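Local coordinates for protein type III Pentaketide Synthase (Neurospora crassa, PDB 3EUO) that makes pentaketides as a fungal type III polyketide synthase of the chalcone/stilbene synthase family, probably acting as an acyltransferase, at residues L8-Y12 against F336-N340; T269-L274 against V371-M375; Q280-Y285 against V356-V360; A289-M295 against H316-S320. All coordinates share one frame; numbering follows the deposited sequence.

All four contacts hang on one mixed sheet, which runs on through both halves of the thiolase-like chain. Contact 1 braces strand 4-11 with helix 334-342, contact 2 lays helix 258-277 along strand 370-378, contact 3 closes a surface loop over the start of strand 359-366, and contact 4 joins strand 292-295, outermost in this chain's sheet, to the helix 318-327 region. Contacts 2, 3 and 4 touch one another, with centres 13 to 15 Å apart; Phe291 of contact 4 packs on Tyr270 and Met375 of contact 2. Contact 1 touches contact 4, centres 16 Å apart, through Val338 and Leu339. Cys143, present as 3-sulfinoalanine and probably the nucleophile, as in chalcone synthases, lies outside all four contacts.

Contact 1: L8-Y12 against F336-N340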
# COMPACT_ATOMS: atom_id res chain seq x y z
N LEU A 8 -4.60 19.28 11.31
CA LEU A 8 -4.58 17.94 11.89
C LEU A 8 -5.97 17.63 12.41
O LEU A 8 -6.68 18.53 12.88
CB LEU A 8 -3.57 17.84 13.05
CG LEU A 8 -2.10 18.19 12.83
CD1 LEU A 8 -1.83 19.67 13.15
CD2 LEU A 8 -1.21 17.30 13.69
N GLY A 9 -6.35 16.36 12.32
CA GLY A 9 -7.62 15.90 12.86
C GLY A 9 -7.49 14.50 13.42
O GLY A 9 -6.73 13.67 12.89
N VAL A 10 -8.23 14.23 14.49
CA VAL A 10 -8.18 12.95 15.16
C VAL A 10 -9.60 12.57 15.54
O VAL A 10 -10.37 13.42 15.99
CB VAL A 10 -7.29 13.00 16.43
CG1 VAL A 10 -7.27 11.65 17.15
CG2 VAL A 10 -5.87 13.44 16.07
N GLN A 11 -9.94 11.30 15.33
CA GLN A 11 -11.24 10.81 15.76
C GLN A 11 -11.12 9.43 16.36
O GLN A 11 -10.92 8.43 15.66
CB GLN A 11 -12.26 10.82 14.60
CG GLN A 11 -13.67 10.41 15.02
CD GLN A 11 -14.34 11.42 15.95
OE1 GLN A 11 -14.09 12.62 15.87
NE2 GLN A 11 -15.19 10.93 16.83
N TYR A 12 -11.22 9.38 17.68
CA TYR A 12 -11.32 8.12 18.40
C TYR A 12 -12.76 7.64 18.36
O TYR A 12 -13.68 8.46 18.25
CB TYR A 12 -10.83 8.29 19.85
CG TYR A 12 -9.32 8.37 19.99
CD1 TYR A 12 -8.54 7.22 19.93
CD2 TYR A 12 -8.68 9.60 20.20
CE1 TYR A 12 -7.14 7.28 20.06
CE2 TYR A 12 -7.29 9.67 20.34
CZ TYR A 12 -6.52 8.51 20.27
OH TYR A 12 -5.14 8.58 20.40
N PHE A 336 -0.11 10.87 14.64
CA PHE A 336 -0.77 12.15 14.34
C PHE A 336 -1.61 12.61 15.53
O PHE A 336 -1.78 13.82 15.74
CB PHE A 336 -1.63 12.08 13.06
CG PHE A 336 -0.84 11.79 11.79
CD1 PHE A 336 0.52 12.04 11.69
CD2 PHE A 336 -1.51 11.29 10.66
CE1 PHE A 336 1.23 11.76 10.52
CE2 PHE A 336 -0.82 11.02 9.48
CZ PHE A 336 0.55 11.26 9.40
N SER A 337 -2.13 11.65 16.29
CA SER A 337 -2.85 11.93 17.52
C SER A 337 -1.93 12.61 18.54
O SER A 337 -2.32 13.59 19.18
CB SER A 337 -3.45 10.65 18.10
OG SER A 337 -4.25 10.93 19.23
N VAL A 338 -0.71 12.09 18.67
CA VAL A 338 0.35 12.72 19.47
C VAL A 338 0.68 14.15 19.00
O VAL A 338 0.69 15.09 19.81
CB VAL A 338 1.62 11.83 19.52
CG1 VAL A 338 2.78 12.55 20.21
CG2 VAL A 338 1.32 10.49 20.23
N LEU A 339 0.91 14.33 17.70
CA LEU A 339 1.20 15.66 17.16
C LEU A 339 0.05 16.67 17.33
O LEU A 339 0.29 17.87 17.57
CB LEU A 339 1.63 15.58 15.69
CG LEU A 339 3.00 14.97 15.44
CD1 LEU A 339 3.14 14.67 13.97
CD2 LEU A 339 4.12 15.91 15.91
N ASN A 340 -1.18 16.18 17.22
CA ASN A 340 -2.36 17.01 17.46
C ASN A 340 -2.43 17.42 18.94
O ASN A 340 -2.65 18.59 19.26
CB ASN A 340 -3.63 16.25 17.06
CG ASN A 340 -4.87 17.12 17.10
OD1 ASN A 340 -4.86 18.26 16.62
ND2 ASN A 340 -5.95 16.59 17.66
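The Tyr12 ring meets Ser337 obliquely, with CE2 and CZ both close to the serine OG, and its OH makes a 2.8 Å hydrogen bond to Ser337 OG in which either hydroxyl could be the donor. Elsewhere round that ring, His327 stacks on it. The second flat group is the Asn340 amide: Asn340 ND2 lies 3.5 Å from Val10 CG2, and Asn340 OD1 is 3.8 Å from Leu8 CB. With CG anti to the backbone N (chi1 -172°), Asn340 brings its amide to the strand, and Leu8 CB and Val10 CG2 both lie off its plane on the same side, while OD1 finds its hydrogen bond at Arg343 NH2. An alanine here is likely to open a gap beside Val10 CG2 and leave Arg343 without that carbonyl partner. One turn earlier in the helix, Val10 CG2 sits 3.7 Å from Ser337 CA, and Val10 CG1 is equally close to Ser337 OG. Leu8 sends CD2 against the helix backbone, 3.7 Å from Asn340 N, and on to Leu339 CB at 3.9 Å. Strand 8-11 and helix 336-340 run at 117° to each other, their axes approaching to 8.0 Å at the closest. Strand 4-11 is bonded through Gly9 and Gln11 to strand 204-211, on which Phe336 packs, and Gln11 touches helix 70-96; Val338 turns from the strand to helix 318-327.

Contact 2: T269-L274 against V371-M375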
# COMPACT_ATOMS: atom_id res chain seq x y z
N THR A 269 19.98 7.10 14.57
CA THR A 269 18.99 7.69 13.66
C THR A 269 18.85 9.19 13.92
O THR A 269 18.85 9.99 12.99
CB THR A 269 17.64 6.96 13.75
OG1 THR A 269 17.86 5.55 13.66
CG2 THR A 269 16.71 7.39 12.62
N TYR A 270 18.77 9.55 15.20
CA TYR A 270 18.71 10.95 15.62
C TYR A 270 19.93 11.74 15.12
O TYR A 270 19.77 12.85 14.60
CB TYR A 270 18.60 11.05 17.14
CG TYR A 270 18.87 12.42 17.70
CD1 TYR A 270 17.85 13.37 17.82
CD2 TYR A 270 20.16 12.78 18.11
CE1 TYR A 270 18.11 14.63 18.32
CE2 TYR A 270 20.42 14.04 18.61
CZ TYR A 270 19.40 14.96 18.71
OH TYR A 270 19.67 16.21 19.21
N ALA A 271 21.12 11.17 15.28
CA ALA A 271 22.37 11.82 14.86
C ALA A 271 22.38 12.13 13.37
O ALA A 271 22.81 13.21 12.95
CB ALA A 271 23.58 10.96 15.23
N ASP A 272 21.89 11.19 12.57
CA ASP A 272 21.80 11.37 11.12
C ASP A 272 20.76 12.41 10.73
O ASP A 272 21.00 13.24 9.85
CB ASP A 272 21.51 10.03 10.45
CG ASP A 272 22.75 9.15 10.37
OD1 ASP A 272 23.88 9.68 10.50
OD2 ASP A 272 22.59 7.93 10.16
N LEU A 273 19.61 12.38 11.40
CA LEU A 273 18.56 13.38 11.21
C LEU A 273 19.07 14.78 11.51
O LEU A 273 18.91 15.70 10.70
CB LEU A 273 17.35 13.07 12.12
CG LEU A 273 16.19 14.07 12.11
CD1 LEU A 273 15.42 13.99 10.81
CD2 LEU A 273 15.26 13.83 13.30
N LEU A 274 19.71 14.92 12.67
CA LEU A 274 20.17 16.23 13.12
C LEU A 274 21.30 16.78 12.25
O LEU A 274 21.29 17.96 11.90
CB LEU A 274 20.59 16.16 14.59
CG LEU A 274 20.98 17.46 15.30
CD1 LEU A 274 19.82 18.45 15.33
CD2 LEU A 274 21.45 17.15 16.70
N VAL A 371 12.38 1.96 11.18
CA VAL A 371 12.46 3.14 12.04
C VAL A 371 12.17 4.38 11.20
O VAL A 371 12.74 4.54 10.11
CB VAL A 371 13.86 3.28 12.66
CG1 VAL A 371 13.91 4.49 13.60
CG2 VAL A 371 14.27 2.01 13.40
N GLU A 372 11.31 5.25 11.71
CA GLU A 372 10.97 6.51 11.05
C GLU A 372 11.21 7.66 12.02
O GLU A 372 10.80 7.59 13.18
CB GLU A 372 9.49 6.53 10.64
CG GLU A 372 9.08 5.45 9.62
CD GLU A 372 9.50 5.76 8.18
OE1 GLU A 372 9.85 6.91 7.85
OE2 GLU A 372 9.45 4.83 7.36
N MET A 373 11.91 8.69 11.56
CA MET A 373 12.03 9.94 12.32
C MET A 373 11.75 11.12 11.41
O MET A 373 12.02 11.07 10.21
CB MET A 373 13.43 10.11 12.94
CG MET A 373 13.65 9.41 14.25
SD MET A 373 15.11 10.02 15.18
CE MET A 373 15.27 8.65 16.32
N CYS A 374 11.21 12.18 11.99
CA CYS A 374 11.05 13.44 11.27
C CYS A 374 11.40 14.61 12.17
O CYS A 374 11.32 14.51 13.41
CB CYS A 374 9.63 13.58 10.72
SG CYS A 374 8.34 13.73 11.96
N MET A 375 11.81 15.71 11.56
CA MET A 375 12.02 16.95 12.29
C MET A 375 10.96 17.97 11.87
O MET A 375 10.85 18.29 10.68
CB MET A 375 13.42 17.52 12.02
CG MET A 375 13.73 18.80 12.82
SD MET A 375 13.90 18.57 14.61
CE MET A 375 15.57 17.92 14.65
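Met373 lies against the first turn of segment 269-274, its sulfur 3.7 Å from Tyr270 N and its methyl CE 3.9 Å from Thr269 CB. The chain is extended beyond CG (chi2 -163°, chi3 -163°), which carries SD and CE across to the helix backbone. Thr269 CG2 fills in alongside, 4.0 Å from Met373 SD, and Val371 CG1 reaches the same threonine from two residues earlier on the strand, on the same side of the sheet. One turn on, Leu273 divides its two methyls along the strand: CD2 lies 4.0 Å from Cys374 O, and CD1 is 4.2 Å from Met375 CB. Leu274 CD1 comes more loosely to Met375 CE, at 4.3 Å. No polar bond joins the two segments; Thr269 OG1 is tied to Ser265 O within its own helix, and the strand is bonded on both flanks, to strands 224-233 and 359-366. Phe291 backs Tyr270 and Met375. Helix and strand directions differ by 35°. On the reverse of the sheet Glu372 and Cys374 face helix 145-162, Glu372 in a salt bridge with Arg151. A sheet held between helix 258-277 and helix 145-162 in this way is part of the layered alpha-beta-alpha-beta-alpha architecture of the thiolase fold.

Contact 3: Q280-Y285 against V356-V360; sequences QLPSSY and VKEYV
Tyr359 drives the edge of its ring into the face of Tyr285 in a T-shaped pair: Tyr359 CD2 stands 3.4 Å above the Tyr285 ring plane, over its centre, with the planes at 61°. Lys357 CB lies in the plane of the Tyr285 ring, at its edge. The rest of the apolar contact falls on Tyr359, where Leu281 CD2 comes within 3.4 Å of Tyr359 CE1 and Pro282 CD is 3.7 Å from Tyr359 CE2. Pro282 to Tyr285 form a type I beta turn, so the proline and the tyrosine that grip Tyr359 are brought together by one bend; the turn covers the start of strand 359-366, a strand of the thiolase-like sheet. The direct hydrogen bond is nearly straight: Glu358 N donates to Tyr285 OH over 2.9 Å, at 170°. Tyr285 gets there with CG anti to the carbonyl carbon (chi1 -65°), the ring crossing the Glu358 side chain at about a right angle. A leucine in its place would probably leave Glu358 N without this acceptor and the Tyr359 edge without an aromatic face. Solvent supplies a bridge as well, since a water 2.8 Å from Tyr359 OH donates to Gln280 O at 3.1 Å.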
# COMPACT_ATOMS: atom_id res chain seq x y z
N GLN A 280 20.43 24.49 9.72
CA GLN A 280 19.14 25.18 9.72
C GLN A 280 18.66 25.49 11.14
O GLN A 280 17.77 26.32 11.33
CB GLN A 280 18.07 24.35 9.00
CG GLN A 280 18.38 24.05 7.54
CD GLN A 280 17.47 22.99 6.95
OE1 GLN A 280 16.24 23.03 7.13
NE2 GLN A 280 18.06 22.03 6.24
N LEU A 281 19.24 24.82 12.13
CA LEU A 281 18.80 24.94 13.52
C LEU A 281 19.63 25.93 14.34
O LEU A 281 20.85 25.98 14.18
CB LEU A 281 18.79 23.57 14.21
CG LEU A 281 18.01 22.41 13.57
CD1 LEU A 281 17.90 21.27 14.56
CD2 LEU A 281 16.62 22.82 13.09
N PRO A 282 18.97 26.72 15.20
CA PRO A 282 19.63 27.63 16.14
C PRO A 282 20.50 26.89 17.16
O PRO A 282 20.39 25.67 17.29
CB PRO A 282 18.46 28.31 16.86
CG PRO A 282 17.30 28.13 15.98
CD PRO A 282 17.50 26.80 15.33
N SER A 283 21.33 27.64 17.89
CA SER A 283 22.22 27.06 18.90
C SER A 283 21.49 26.38 20.04
O SER A 283 22.00 25.45 20.65
CB SER A 283 23.19 28.12 19.45
OG SER A 283 22.51 29.26 19.92
N SER A 284 20.28 26.86 20.33
CA SER A 284 19.47 26.31 21.42
C SER A 284 18.80 24.97 21.09
O SER A 284 18.12 24.38 21.93
CB SER A 284 18.44 27.34 21.90
OG SER A 284 17.74 27.89 20.80
N TYR A 285 19.00 24.49 19.86
CA TYR A 285 18.49 23.19 19.43
C TYR A 285 19.62 22.34 18.87
O TYR A 285 19.79 22.22 17.65
CB TYR A 285 17.32 23.36 18.44
CG TYR A 285 16.13 24.02 19.09
CD1 TYR A 285 15.17 23.27 19.76
CD2 TYR A 285 15.99 25.41 19.08
CE1 TYR A 285 14.09 23.88 20.38
CE2 TYR A 285 14.91 26.03 19.70
CZ TYR A 285 13.97 25.26 20.34
OH TYR A 285 12.90 25.87 20.95
N VAL A 356 8.16 25.45 25.90
CA VAL A 356 7.55 24.80 24.75
C VAL A 356 8.52 24.95 23.59
O VAL A 356 8.87 26.07 23.21
CB VAL A 356 6.19 25.44 24.38
CG1 VAL A 356 5.60 24.79 23.14
CG2 VAL A 356 5.22 25.34 25.55
N LYS A 357 8.94 23.82 23.03
CA LYS A 357 10.01 23.82 22.04
C LYS A 357 9.52 24.16 20.63
O LYS A 357 8.41 23.81 20.24
CB LYS A 357 10.75 22.48 22.04
CG LYS A 357 11.31 22.08 23.41
CD LYS A 357 12.12 23.21 24.08
CE LYS A 357 12.86 22.71 25.31
NZ LYS A 357 11.96 22.18 26.36
N GLU A 358 10.38 24.85 19.89
CA GLU A 358 10.11 25.28 18.53
C GLU A 358 10.35 24.14 17.54
O GLU A 358 9.91 24.21 16.39
CB GLU A 358 11.01 26.47 18.19
CG GLU A 358 10.49 27.36 17.10
CD GLU A 358 10.92 28.81 17.27
OE1 GLU A 358 11.45 29.18 18.34
OE2 GLU A 358 10.71 29.59 16.32
N TYR A 359 11.08 23.12 17.98
CA TYR A 359 11.45 22.01 17.12
C TYR A 359 11.08 20.69 17.77
O TYR A 359 11.32 20.47 18.96
CB TYR A 359 12.94 22.05 16.77
CG TYR A 359 13.32 23.27 15.95
CD1 TYR A 359 13.31 23.23 14.55
CD2 TYR A 359 13.67 24.47 16.57
CE1 TYR A 359 13.63 24.35 13.80
CE2 TYR A 359 13.99 25.59 15.83
CZ TYR A 359 13.99 25.52 14.45
OH TYR A 359 14.31 26.63 13.71
N VAL A 360 10.50 19.80 16.96
CA VAL A 360 9.89 18.57 17.45
C VAL A 360 10.45 17.40 16.66
O VAL A 360 10.45 17.41 15.42
CB VAL A 360 8.34 18.61 17.31
CG1 VAL A 360 7.70 17.39 17.94
CG2 VAL A 360 7.78 19.88 17.94
O HOH W 1 14.68 26.09 11.01
O HOH W 2 12.75 28.37 21.06

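Contact 4: A289-M295 against H316-S320; sequences ADFDWAM and HMRAS
Met317 runs alongside strand 292-295, starting with CB 3.6 Å from Trp293 O. Its CG packs on Trp293 CB at 3.5 Å, and SD reaches Met295 CB at 3.7 Å; the chain then bends at chi3 (-41°), and the side chain touches Leu303 and Glu307 of helix 300-310. Met317 CA also makes a CA-H...O contact with Trp293 O. Polar bonds flank this core. Arg318 grips Asp292 end-on, NH1 to OD1 at 2.8 Å and NH2 to OD2 at 2.9 Å. Both nitrogens come from above the carboxylate plane, which stands 60° from the guanidinium plane. Second partners hold this salt bridge in place: Lys357 N for Asp292 OD2, Glu315 O for Arg318 NH1. His316 gives NE2 to Ala289 O (2.9 Å), in its own ring plane and on a carbonyl lone pair, while ND1 is held by Thr313 OG1. Trp293 N donates to His316 O, and Ser320 OG donates to Met295 O at 2.6 Å. Within this chain strand 292-295 is an outermost strand of the main sheet, parallel to its neighbour 359-366; the start of helix 318-327 packs against it, with helix 334-342 against Ala294 and Ser320 and helix 300-310 against Met295.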
# COMPACT_ATOMS: atom_id res chain seq x y z
N ALA A 289 17.69 16.71 24.52
CA ALA A 289 16.86 17.37 25.52
C ALA A 289 16.39 18.77 25.10
O ALA A 289 15.48 19.32 25.72
CB ALA A 289 17.60 17.43 26.87
N ASP A 290 16.99 19.33 24.06
CA ASP A 290 16.57 20.63 23.52
C ASP A 290 15.22 20.57 22.80
O ASP A 290 14.56 21.59 22.64
CB ASP A 290 17.61 21.20 22.53
CG ASP A 290 18.92 21.60 23.21
OD1 ASP A 290 18.95 21.83 24.44
OD2 ASP A 290 19.94 21.71 22.49
N PHE A 291 14.83 19.38 22.36
CA PHE A 291 13.63 19.23 21.53
C PHE A 291 12.45 18.69 22.31
O PHE A 291 12.62 18.08 23.38
CB PHE A 291 13.90 18.26 20.36
CG PHE A 291 15.03 18.68 19.48
CD1 PHE A 291 14.79 19.47 18.35
CD2 PHE A 291 16.34 18.30 19.76
CE1 PHE A 291 15.84 19.87 17.52
CE2 PHE A 291 17.40 18.69 18.93
CZ PHE A 291 17.14 19.48 17.81
N ASP A 292 11.25 18.93 21.78
CA ASP A 292 10.08 18.15 22.17
C ASP A 292 10.08 16.89 21.33
O ASP A 292 10.52 16.90 20.19
CB ASP A 292 8.80 18.95 21.95
CG ASP A 292 8.45 19.83 23.14
OD1 ASP A 292 8.84 19.48 24.28
OD2 ASP A 292 7.78 20.86 22.93
N TRP A 293 9.60 15.80 21.91
CA TRP A 293 9.68 14.49 21.28
C TRP A 293 8.29 13.88 21.12
O TRP A 293 7.62 13.53 22.10
CB TRP A 293 10.59 13.58 22.10
CG TRP A 293 12.05 13.79 21.86
CD1 TRP A 293 12.82 14.81 22.33
CD2 TRP A 293 12.92 12.93 21.12
NE1 TRP A 293 14.13 14.65 21.91
CE2 TRP A 293 14.21 13.51 21.15
CE3 TRP A 293 12.73 11.74 20.41
CZ2 TRP A 293 15.31 12.93 20.52
CZ3 TRP A 293 13.82 11.17 19.77
CH2 TRP A 293 15.10 11.76 19.84
N ALA A 294 7.85 13.78 19.87
CA ALA A 294 6.59 13.13 19.55
C ALA A 294 6.92 11.67 19.23
O ALA A 294 7.15 11.31 18.07
CB ALA A 294 5.93 13.82 18.35
N MET A 295 6.97 10.83 20.27
CA MET A 295 7.27 9.41 20.09
C MET A 295 5.99 8.61 19.92
O MET A 295 5.00 8.86 20.60
CB MET A 295 8.02 8.88 21.32
CG MET A 295 8.42 7.41 21.23
SD MET A 295 9.83 7.11 20.14
CE MET A 295 10.89 8.45 20.71
N HIS A 316 9.32 15.55 28.18
CA HIS A 316 9.80 15.73 26.82
C HIS A 316 8.89 15.03 25.82
O HIS A 316 8.74 15.49 24.70
CB HIS A 316 11.22 15.20 26.66
CG HIS A 316 12.28 16.15 27.14
ND1 HIS A 316 12.57 16.32 28.47
CD2 HIS A 316 13.11 16.97 26.46
CE1 HIS A 316 13.54 17.21 28.59
NE2 HIS A 316 13.88 17.63 27.38
N MET A 317 8.29 13.92 26.24
CA MET A 317 7.34 13.18 25.43
C MET A 317 5.93 13.19 26.04
O MET A 317 5.22 12.19 25.97
CB MET A 317 7.80 11.73 25.25
CG MET A 317 9.07 11.54 24.46
SD MET A 317 9.67 9.83 24.52
CE MET A 317 9.37 9.45 26.19
N ARG A 318 5.53 14.32 26.62
CA ARG A 318 4.26 14.45 27.36
C ARG A 318 3.00 14.05 26.58
O ARG A 318 2.08 13.44 27.13
CB ARG A 318 4.11 15.87 27.93
CG ARG A 318 4.10 16.97 26.87
CD ARG A 318 4.38 18.32 27.50
NE ARG A 318 4.58 19.37 26.51
CZ ARG A 318 5.71 19.57 25.84
NH1 ARG A 318 6.76 18.78 26.03
NH2 ARG A 318 5.79 20.56 24.96
N ALA A 319 2.95 14.41 25.30
CA ALA A 319 1.82 14.05 24.43
C ALA A 319 1.78 12.55 24.12
O ALA A 319 0.71 11.98 23.92
CB ALA A 319 1.85 14.88 23.16
N SER A 320 2.96 11.92 24.08
CA SER A 320 3.07 10.48 23.87
C SER A 320 2.52 9.73 25.07
O SER A 320 1.74 8.80 24.93
CB SER A 320 4.53 10.08 23.63
OG SER A 320 5.03 10.69 22.46
O HOH W 3 5.02 13.96 23.03